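Local coordinates for putative vitamin-B12 independent methionine synthase family protein (Listeria monocytogenes, PDB 1YPX) that probably transfers a methyl group from a methyltetrahydrofolate donor to homocysteine, without cobalamin and probably with the help of a bound zinc ion, at residues 71-85 with 102-116. Numbering follows the deposited sequence.
Sequences WHFDFLENLDGVEGY and SVKITGPIDFTTHPF
Phe116 and His114 reach across to Trp71 and Phe75 in a tightly packed aromatic cluster at one end of this contact, while at the other end strand 82-84 pairs antiparallel with 103-106, the middle strand of a small mixed sheet completed by 147-149. Both belong to a small excursion at the rim of the TIM-barrel-like catalytic domain; barrel strand 132-138 and helix 158-178 back the cluster. The six-membered ring of Trp71 stacks face to face on Phe116, centroids 3.9 Å apart and planes 30° from parallel. Phe75, its CG anti to the backbone N (chi1 175°), turns a ring edge toward the face of Phe116, with centroids 5.3 Å apart, and lays one face in an offset stack against His114. CB of Asn78 lies over the opposite face of the imidazole. In the ring plane, ND1 accepts from Phe116 N, capping the start of helix 116-127; NE2 donates almost straight (167°) to Phe75 O, modelled too short for its length to be trusted. Together they would fix the ring's rotation.

Beyond Leu79 the two segments pair through their backbones, first between Asp80 and Asp110; OD1 of Asp110 also forms a salt bridge with Lys171. Both segments then turn a corner, at Gly81 and Gly107. Val82 packs CG2 on Ile109 CD1 (3.7 Å) and CG1 on Val103 CB, and Leu143 of helix 141-146 covers Val103 and Ile105. Glu83 and Lys104 share the opposite, looser face: Glu83 is exposed, and Lys104 NZ makes weak contacts, to Tyr85 O and, as a long ion pair, to Asp148. Poorly ordered Tyr85 also bonds weakly through N to Ser102 O. At the corner, Gly81 O accepts from Thr106 N at 2.9 Å and Gly107 N at 3.1 Å, both arriving on the same face of its carbonyl plane.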
ATOM      1  N   TRP A  71      -8.534   5.746   0.448  1.00 73.58           N
ATOM      2  CA  TRP A  71      -7.462   5.544  -0.528  1.00 72.06           C
ATOM      3  C   TRP A  71      -7.655   4.304  -1.404  1.00 68.81           C
ATOM      4  O   TRP A  71      -6.814   3.408  -1.401  1.00 70.42           O
ATOM      5  CB  TRP A  71      -6.105   5.444   0.185  1.00 72.18           C
ATOM      6  CG  TRP A  71      -5.438   6.762   0.465  1.00 75.43           C
ATOM      7  CD1 TRP A  71      -4.097   6.975   0.647  1.00 76.01           C
ATOM      8  CD2 TRP A  71      -6.054   8.061   0.491  1.00 77.91           C
ATOM      9  NE1 TRP A  71      -3.836   8.319   0.769  1.00 77.05           N
ATOM     10  CE2 TRP A  71      -5.015   9.011   0.674  1.00 77.84           C
ATOM     11  CE3 TRP A  71      -7.378   8.516   0.373  1.00 77.85           C
ATOM     12  CZ2 TRP A  71      -5.261  10.390   0.734  1.00 78.02           C
ATOM     13  CZ3 TRP A  71      -7.620   9.894   0.434  1.00 78.59           C
ATOM     14  CH2 TRP A  71      -6.562  10.810   0.612  1.00 77.83           C
ATOM     15  N   HIS A  72      -8.744   4.245  -2.157  1.00 64.01           N
ATOM     16  CA  HIS A  72      -8.973   3.085  -3.012  1.00 63.41           C
ATOM     17  C   HIS A  72      -9.957   3.405  -4.105  1.00 60.71           C
ATOM     18  O   HIS A  72      -9.576   3.793  -5.202  1.00 59.97           O
ATOM     19  CB  HIS A  72      -9.499   1.893  -2.194  1.00 66.70           C
ATOM     20  CG  HIS A  72     -10.061   0.780  -3.033  1.00 68.08           C
ATOM     21  ND1 HIS A  72      -9.385   0.241  -4.107  1.00 67.38           N
ATOM     22  CD2 HIS A  72     -11.232   0.101  -2.949  1.00 68.31           C
ATOM     23  CE1 HIS A  72     -10.112  -0.721  -4.645  1.00 67.02           C
ATOM     24  NE2 HIS A  72     -11.237  -0.827  -3.963  1.00 68.08           N
ATOM     25  N   PHE A  73     -11.231   3.227  -3.798  1.00 60.50           N
ATOM     26  CA  PHE A  73     -12.272   3.505  -4.756  1.00 59.93           C
ATOM     27  C   PHE A  73     -12.354   5.010  -4.967  1.00 57.78           C
ATOM     28  O   PHE A  73     -12.855   5.456  -5.992  1.00 58.47           O
ATOM     29  CB  PHE A  73     -13.600   2.944  -4.253  1.00 61.35           C
ATOM     30  CG  PHE A  73     -14.081   3.575  -2.979  1.00 63.85           C
ATOM     31  CD1 PHE A  73     -14.732   4.814  -3.000  1.00 64.55           C
ATOM     32  CD2 PHE A  73     -13.902   2.927  -1.759  1.00 64.96           C
ATOM     33  CE1 PHE A  73     -15.199   5.393  -1.831  1.00 64.95           C
ATOM     34  CE2 PHE A  73     -14.367   3.496  -0.586  1.00 65.31           C
ATOM     35  CZ  PHE A  73     -15.019   4.735  -0.622  1.00 65.80           C
ATOM     36  N   ASP A  74     -11.871   5.786  -3.991  1.00 55.45           N
ATOM     37  CA  ASP A  74     -11.851   7.251  -4.095  1.00 53.94           C
ATOM     38  C   ASP A  74     -10.778   7.626  -5.114  1.00 50.71           C
ATOM     39  O   ASP A  74     -10.917   8.597  -5.861  1.00 50.86           O
ATOM     40  CB  ASP A  74     -11.494   7.917  -2.757  1.00 56.85           C
ATOM     41  CG  ASP A  74     -12.701   8.143  -1.868  1.00 60.97           C
ATOM     42  OD1 ASP A  74     -13.582   8.976  -2.215  1.00 65.38           O
ATOM     43  OD2 ASP A  74     -12.775   7.482  -0.809  1.00 63.70           O
ATOM     44  N   PHE A  75      -9.698   6.857  -5.126  1.00 45.07           N
ATOM     45  CA  PHE A  75      -8.632   7.114  -6.056  1.00 42.70           C
ATOM     46  C   PHE A  75      -9.082   6.731  -7.451  1.00 43.54           C
ATOM     47  O   PHE A  75      -8.837   7.457  -8.418  1.00 43.64           O
ATOM     48  CB  PHE A  75      -7.378   6.320  -5.693  1.00 37.30           C
ATOM     49  CG  PHE A  75      -6.278   6.453  -6.707  1.00 35.08           C
ATOM     50  CD1 PHE A  75      -6.200   5.587  -7.790  1.00 34.02           C
ATOM     51  CD2 PHE A  75      -5.358   7.491  -6.616  1.00 34.41           C
ATOM     52  CE1 PHE A  75      -5.224   5.753  -8.773  1.00 31.82           C
ATOM     53  CE2 PHE A  75      -4.376   7.671  -7.590  1.00 29.26           C
ATOM     54  CZ  PHE A  75      -4.312   6.799  -8.668  1.00 32.94           C
ATOM     55  N   LEU A  76      -9.741   5.584  -7.554  1.00 43.55           N
ATOM     56  CA  LEU A  76     -10.202   5.096  -8.851  1.00 43.97           C
ATOM     57  C   LEU A  76     -11.347   5.912  -9.462  1.00 44.68           C
ATOM     58  O   LEU A  76     -11.277   6.318 -10.633  1.00 41.58           O
ATOM     59  CB  LEU A  76     -10.614   3.628  -8.735  1.00 45.28           C
ATOM     60  CG  LEU A  76      -9.465   2.664  -8.428  1.00 44.99           C
ATOM     61  CD1 LEU A  76     -10.033   1.323  -7.994  1.00 42.67           C
ATOM     62  CD2 LEU A  76      -8.565   2.515  -9.661  1.00 43.16           C
ATOM     63  N   GLU A  77     -12.392   6.150  -8.673  1.00 44.99           N
ATOM     64  CA  GLU A  77     -13.533   6.917  -9.153  1.00 48.45           C
ATOM     65  C   GLU A  77     -13.110   8.324  -9.580  1.00 47.99           C
ATOM     66  O   GLU A  77     -13.897   9.057 -10.177  1.00 48.58           O
ATOM     67  CB  GLU A  77     -14.617   7.020  -8.078  1.00 51.12           C
ATOM     68  CG  GLU A  77     -14.286   7.990  -6.959  1.00 57.74           C
ATOM     69  CD  GLU A  77     -15.509   8.379  -6.145  1.00 63.13           C
ATOM     70  OE1 GLU A  77     -16.486   8.884  -6.752  1.00 65.28           O
ATOM     71  OE2 GLU A  77     -15.490   8.191  -4.904  1.00 65.28           O
ATOM     72  N   ASN A  78     -11.874   8.701  -9.265  1.00 48.21           N
ATOM     73  CA  ASN A  78     -11.365  10.012  -9.638  1.00 47.70           C
ATOM     74  C   ASN A  78     -10.481   9.930 -10.865  1.00 48.07           C
ATOM     75  O   ASN A  78      -9.695  10.822 -11.140  1.00 49.72           O
ATOM     76  CB  ASN A  78     -10.588  10.649  -8.490  1.00 46.00           C
ATOM     77  CG  ASN A  78     -11.481  11.395  -7.537  1.00 43.51           C
ATOM     78  OD1 ASN A  78     -11.673  10.976  -6.406  1.00 42.15           O
ATOM     79  ND2 ASN A  78     -12.042  12.506  -7.996  1.00 38.91           N
ATOM     80  N   LEU A  79     -10.599   8.837 -11.591  1.00 50.31           N
ATOM     81  CA  LEU A  79      -9.849   8.668 -12.813  1.00 51.62           C
ATOM     82  C   LEU A  79     -10.890   8.871 -13.915  1.00 51.66           C
ATOM     83  O   LEU A  79     -12.024   8.394 -13.797  1.00 48.98           O
ATOM     84  CB  LEU A  79      -9.263   7.256 -12.885  1.00 49.42           C
ATOM     85  CG  LEU A  79      -8.113   6.928 -11.932  1.00 52.65           C
ATOM     86  CD1 LEU A  79      -7.831   5.427 -11.969  1.00 48.15           C
ATOM     87  CD2 LEU A  79      -6.846   7.724 -12.333  1.00 49.53           C
ATOM     88  N   ASP A  80     -10.511   9.590 -14.967  1.00 54.44           N
ATOM     89  CA  ASP A  80     -11.413   9.839 -16.089  1.00 57.63           C
ATOM     90  C   ASP A  80     -11.849   8.478 -16.648  1.00 56.99           C
ATOM     91  O   ASP A  80     -11.053   7.543 -16.706  1.00 54.34           O
ATOM     92  CB  ASP A  80     -10.695  10.680 -17.167  1.00 62.65           C
ATOM     93  CG  ASP A  80     -11.543  10.890 -18.445  1.00 69.40           C
ATOM     94  OD1 ASP A  80     -11.812   9.894 -19.168  1.00 70.22           O
ATOM     95  OD2 ASP A  80     -11.932  12.054 -18.740  1.00 71.88           O
ATOM     96  N   GLY A  81     -13.123   8.370 -17.028  1.00 57.35           N
ATOM     97  CA  GLY A  81     -13.643   7.133 -17.579  1.00 57.86           C
ATOM     98  C   GLY A  81     -14.144   6.157 -16.530  1.00 60.47           C
ATOM     99  O   GLY A  81     -14.626   5.072 -16.868  1.00 60.86           O
ATOM    100  N   VAL A  82     -14.026   6.541 -15.260  1.00 62.76           N
ATOM    101  CA  VAL A  82     -14.451   5.707 -14.126  1.00 65.37           C
ATOM    102  C   VAL A  82     -15.357   6.528 -13.212  1.00 69.94           C
ATOM    103  O   VAL A  82     -15.195   7.744 -13.098  1.00 71.11           O
ATOM    104  CB  VAL A  82     -13.247   5.231 -13.265  1.00 62.36           C
ATOM    105  CG1 VAL A  82     -13.727   4.282 -12.179  1.00 60.68           C
ATOM    106  CG2 VAL A  82     -12.196   4.579 -14.136  1.00 59.83           C
ATOM    107  N   GLU A  83     -16.300   5.858 -12.557  1.00 74.42           N
ATOM    108  CA  GLU A  83     -17.223   6.525 -11.648  1.00 78.83           C
ATOM    109  C   GLU A  83     -18.018   5.506 -10.831  1.00 81.32           C
ATOM    110  O   GLU A  83     -18.591   4.563 -11.381  1.00 82.26           O
ATOM    111  CB  GLU A  83     -18.173   7.438 -12.439  1.00 81.22           C
ATOM    112  CG  GLU A  83     -19.011   8.412 -11.582  1.00 83.69           C
ATOM    113  CD  GLU A  83     -18.171   9.244 -10.615  1.00 84.50           C
ATOM    114  OE1 GLU A  83     -17.754   8.701  -9.568  1.00 84.95           O
ATOM    115  OE2 GLU A  83     -17.924  10.437 -10.904  1.00 85.84           O
ATOM    116  N   GLY A  84     -18.039   5.702  -9.514  1.00 83.48           N
ATOM    117  CA  GLY A  84     -18.761   4.799  -8.634  1.00 86.01           C
ATOM    118  C   GLY A  84     -20.261   4.848  -8.857  1.00 87.77           C
ATOM    119  O   GLY A  84     -20.776   5.819  -9.410  1.00 87.16           O
ATOM    120  N   TYR A  85     -20.958   3.800  -8.425  1.00 89.68           N
ATOM    121  CA  TYR A  85     -22.410   3.710  -8.573  1.00 91.62           C
ATOM    122  C   TYR A  85     -22.962   2.463  -7.886  1.00 91.45           C
ATOM    123  O   TYR A  85     -23.219   1.445  -8.533  1.00 91.41           O
ATOM    124  CB  TYR A  85     -22.789   3.701 -10.062  1.00 93.48           C
ATOM    125  CG  TYR A  85     -23.540   4.939 -10.525  1.00 95.15           C
ATOM    126  CD1 TYR A  85     -23.410   5.408 -11.836  1.00 95.37           C
ATOM    127  CD2 TYR A  85     -24.386   5.638  -9.655  1.00 95.83           C
ATOM    128  CE1 TYR A  85     -24.100   6.543 -12.268  1.00 96.18           C
ATOM    129  CE2 TYR A  85     -25.082   6.773 -10.077  1.00 96.27           C
ATOM    130  CZ  TYR A  85     -24.934   7.220 -11.383  1.00 96.72           C
ATOM    131  OH  TYR A  85     -25.615   8.343 -11.800  1.00 97.04           O
ATOM    132  N   SER A 102     -19.482  -0.592  -6.364  1.00 74.28           N
ATOM    133  CA  SER A 102     -18.224  -0.773  -7.087  1.00 75.07           C
ATOM    134  C   SER A 102     -17.990   0.390  -8.046  1.00 74.62           C
ATOM    135  O   SER A 102     -18.759   1.358  -8.056  1.00 74.79           O
ATOM    136  CB  SER A 102     -18.234  -2.092  -7.883  1.00 76.02           C
ATOM    137  OG  SER A 102     -18.126  -3.228  -7.037  1.00 77.13           O
ATOM    138  N   VAL A 103     -16.918   0.296  -8.835  1.00 72.57           N
ATOM    139  CA  VAL A 103     -16.575   1.319  -9.824  1.00 70.19           C
ATOM    140  C   VAL A 103     -16.931   0.843 -11.228  1.00 68.29           C
ATOM    141  O   VAL A 103     -16.623  -0.285 -11.610  1.00 68.35           O
ATOM    142  CB  VAL A 103     -15.058   1.682  -9.803  1.00 70.65           C
ATOM    143  CG1 VAL A 103     -14.750   2.620  -8.643  1.00 72.75           C
ATOM    144  CG2 VAL A 103     -14.224   0.426  -9.692  1.00 70.41           C
ATOM    145  N   LYS A 104     -17.589   1.712 -11.983  1.00 66.38           N
ATOM    146  CA  LYS A 104     -17.997   1.403 -13.346  1.00 64.39           C
ATOM    147  C   LYS A 104     -17.036   2.101 -14.315  1.00 62.57           C
ATOM    148  O   LYS A 104     -16.714   3.277 -14.137  1.00 62.30           O
ATOM    149  CB  LYS A 104     -19.430   1.913 -13.593  1.00 65.16           C
ATOM    150  CG  LYS A 104     -20.460   1.544 -12.513  1.00 66.14           C
ATOM    151  CD  LYS A 104     -20.903   0.086 -12.592  1.00 67.16           C
ATOM    152  CE  LYS A 104     -21.647  -0.344 -11.329  1.00 66.83           C
ATOM    153  NZ  LYS A 104     -20.773  -0.264 -10.119  1.00 65.20           N
ATOM    154  N   ILE A 105     -16.551   1.377 -15.316  1.00 59.54           N
ATOM    155  CA  ILE A 105     -15.675   1.988 -16.304  1.00 57.43           C
ATOM    156  C   ILE A 105     -16.600   2.272 -17.468  1.00 56.15           C
ATOM    157  O   ILE A 105     -16.995   1.346 -18.174  1.00 55.00           O
ATOM    158  CB  ILE A 105     -14.557   1.033 -16.788  1.00 58.34           C
ATOM    159  CG1 ILE A 105     -13.569   0.751 -15.661  1.00 56.93           C
ATOM    160  CG2 ILE A 105     -13.832   1.640 -17.969  1.00 58.90           C
ATOM    161  CD1 ILE A 105     -14.064  -0.275 -14.682  1.00 56.80           C
ATOM    162  N   THR A 106     -16.962   3.541 -17.653  1.00 54.88           N
ATOM    163  CA  THR A 106     -17.879   3.931 -18.728  1.00 53.25           C
ATOM    164  C   THR A 106     -17.252   4.781 -19.815  1.00 52.49           C
ATOM    165  O   THR A 106     -17.942   5.214 -20.735  1.00 53.45           O
ATOM    166  CB  THR A 106     -19.081   4.736 -18.201  1.00 52.99           C
ATOM    167  OG1 THR A 106     -18.616   5.972 -17.643  1.00 52.94           O
ATOM    168  CG2 THR A 106     -19.844   3.949 -17.146  1.00 53.62           C
ATOM    169  N   GLY A 107     -15.956   5.031 -19.717  1.00 50.63           N
ATOM    170  CA  GLY A 107     -15.314   5.841 -20.732  1.00 48.65           C
ATOM    171  C   GLY A 107     -13.838   5.546 -20.752  1.00 47.46           C
ATOM    172  O   GLY A 107     -13.363   4.768 -19.934  1.00 49.59           O
ATOM    173  N   PRO A 108     -13.084   6.154 -21.669  1.00 45.81           N
ATOM    174  CA  PRO A 108     -11.640   5.949 -21.792  1.00 45.41           C
ATOM    175  C   PRO A 108     -10.857   6.362 -20.534  1.00 44.48           C
ATOM    176  O   PRO A 108     -10.894   7.519 -20.131  1.00 42.44           O
ATOM    177  CB  PRO A 108     -11.288   6.790 -23.020  1.00 46.12           C
ATOM    178  CG  PRO A 108     -12.278   7.913 -22.944  1.00 47.16           C
ATOM    179  CD  PRO A 108     -13.551   7.173 -22.622  1.00 46.85           C
ATOM    180  N   ILE A 109     -10.156   5.399 -19.933  1.00 45.18           N
ATOM    181  CA  ILE A 109      -9.361   5.606 -18.716  1.00 47.51           C
ATOM    182  C   ILE A 109      -8.302   6.696 -18.886  1.00 50.36           C
ATOM    183  O   ILE A 109      -7.553   6.699 -19.865  1.00 52.21           O
ATOM    184  CB  ILE A 109      -8.601   4.304 -18.292  1.00 47.33           C
ATOM    185  CG1 ILE A 109      -9.552   3.094 -18.244  1.00 49.49           C
ATOM    186  CG2 ILE A 109      -7.946   4.511 -16.938  1.00 46.76           C
ATOM    187  CD1 ILE A 109     -10.610   3.153 -17.145  1.00 48.22           C
ATOM    188  N   ASP A 110      -8.218   7.613 -17.924  1.00 50.37           N
ATOM    189  CA  ASP A 110      -7.221   8.661 -18.014  1.00 50.87           C
ATOM    190  C   ASP A 110      -7.004   9.384 -16.695  1.00 52.54           C
ATOM    191  O   ASP A 110      -7.791   9.251 -15.759  1.00 52.60           O
ATOM    192  CB  ASP A 110      -7.605   9.651 -19.115  1.00 51.52           C
ATOM    193  CG  ASP A 110      -6.460  10.581 -19.488  1.00 53.57           C
ATOM    194  OD1 ASP A 110      -5.283  10.192 -19.333  1.00 52.79           O
ATOM    195  OD2 ASP A 110      -6.736  11.699 -19.958  1.00 58.27           O
ATOM    196  N   PHE A 111      -5.917  10.141 -16.626  1.00 52.37           N
ATOM    197  CA  PHE A 111      -5.582  10.882 -15.428  1.00 52.92           C
ATOM    198  C   PHE A 111      -5.275  12.319 -15.832  1.00 54.00           C
ATOM    199  O   PHE A 111      -4.563  12.559 -16.804  1.00 54.87           O
ATOM    200  CB  PHE A 111      -4.368  10.236 -14.750  1.00 52.83           C
ATOM    201  CG  PHE A 111      -3.948  10.907 -13.472  1.00 51.47           C
ATOM    202  CD1 PHE A 111      -3.459  12.216 -13.480  1.00 52.54           C
ATOM    203  CD2 PHE A 111      -4.035  10.233 -12.263  1.00 50.00           C
ATOM    204  CE1 PHE A 111      -3.066  12.847 -12.308  1.00 50.52           C
ATOM    205  CE2 PHE A 111      -3.644  10.851 -11.087  1.00 51.18           C
ATOM    206  CZ  PHE A 111      -3.157  12.169 -11.108  1.00 50.50           C
ATOM    207  N   THR A 112      -5.813  13.271 -15.082  1.00 53.63           N
ATOM    208  CA  THR A 112      -5.584  14.678 -15.376  1.00 54.71           C
ATOM    209  C   THR A 112      -5.376  15.461 -14.100  1.00 55.53           C
ATOM    210  O   THR A 112      -4.300  16.004 -13.848  1.00 56.63           O
ATOM    211  CB  THR A 112      -6.780  15.288 -16.108  1.00 53.55           C
ATOM    212  OG1 THR A 112      -6.893  14.696 -17.404  1.00 51.93           O
ATOM    213  CG2 THR A 112      -6.608  16.789 -16.241  1.00 54.14           C
ATOM    214  N   THR A 113      -6.427  15.530 -13.303  1.00 56.02           N
ATOM    215  CA  THR A 113      -6.369  16.242 -12.045  1.00 56.58           C
ATOM    216  C   THR A 113      -7.039  15.385 -10.991  1.00 55.51           C
ATOM    217  O   THR A 113      -8.264  15.252 -10.975  1.00 58.45           O
ATOM    218  CB  THR A 113      -7.103  17.574 -12.147  1.00 57.53           C
ATOM    219  OG1 THR A 113      -8.406  17.354 -12.707  1.00 61.22           O
ATOM    220  CG2 THR A 113      -6.321  18.541 -13.024  1.00 56.93           C
ATOM    221  N   HIS A 114      -6.233  14.795 -10.119  1.00 52.27           N
ATOM    222  CA  HIS A 114      -6.751  13.945  -9.055  1.00 48.93           C
ATOM    223  C   HIS A 114      -6.640  14.685  -7.720  1.00 45.53           C
ATOM    224  O   HIS A 114      -5.730  15.485  -7.522  1.00 45.10           O
ATOM    225  CB  HIS A 114      -5.958  12.631  -9.017  1.00 48.79           C
ATOM    226  CG  HIS A 114      -6.706  11.487  -8.404  1.00 49.16           C
ATOM    227  ND1 HIS A 114      -6.885  11.352  -7.044  1.00 50.46           N
ATOM    228  CD2 HIS A 114      -7.311  10.415  -8.970  1.00 47.72           C
ATOM    229  CE1 HIS A 114      -7.565  10.246  -6.799  1.00 48.02           C
ATOM    230  NE2 HIS A 114      -7.835   9.660  -7.949  1.00 46.48           N
ATOM    231  N   PRO A 115      -7.593  14.452  -6.801  1.00 44.00           N
ATOM    232  CA  PRO A 115      -7.602  15.091  -5.478  1.00 43.53           C
ATOM    233  C   PRO A 115      -6.470  14.592  -4.577  1.00 44.35           C
ATOM    234  O   PRO A 115      -6.086  15.264  -3.616  1.00 47.11           O
ATOM    235  CB  PRO A 115      -8.968  14.709  -4.918  1.00 40.51           C
ATOM    236  CG  PRO A 115      -9.786  14.527  -6.131  1.00 41.43           C
ATOM    237  CD  PRO A 115      -8.878  13.787  -7.053  1.00 41.98           C
ATOM    238  N   PHE A 116      -5.948  13.408  -4.883  1.00 43.03           N
ATOM    239  CA  PHE A 116      -4.869  12.824  -4.104  1.00 43.25           C
ATOM    240  C   PHE A 116      -3.575  13.615  -4.196  1.00 43.41           C
ATOM    241  O   PHE A 116      -2.692  13.443  -3.368  1.00 44.08           O
ATOM    242  CB  PHE A 116      -4.626  11.375  -4.548  1.00 42.39           C
ATOM    243  CG  PHE A 116      -5.572  10.384  -3.933  1.00 36.63           C
ATOM    244  CD1 PHE A 116      -6.891  10.733  -3.674  1.00 34.92           C
ATOM    245  CD2 PHE A 116      -5.144   9.088  -3.643  1.00 36.63           C
ATOM    246  CE1 PHE A 116      -7.787   9.808  -3.133  1.00 33.85           C
ATOM    247  CE2 PHE A 116      -6.023   8.141  -3.100  1.00 32.96           C
ATOM    248  CZ  PHE A 116      -7.344   8.502  -2.844  1.00 36.25           C
TER
HETATM  249  O   HOH W   1      -8.408  12.558 -13.891  1.00 42.80           O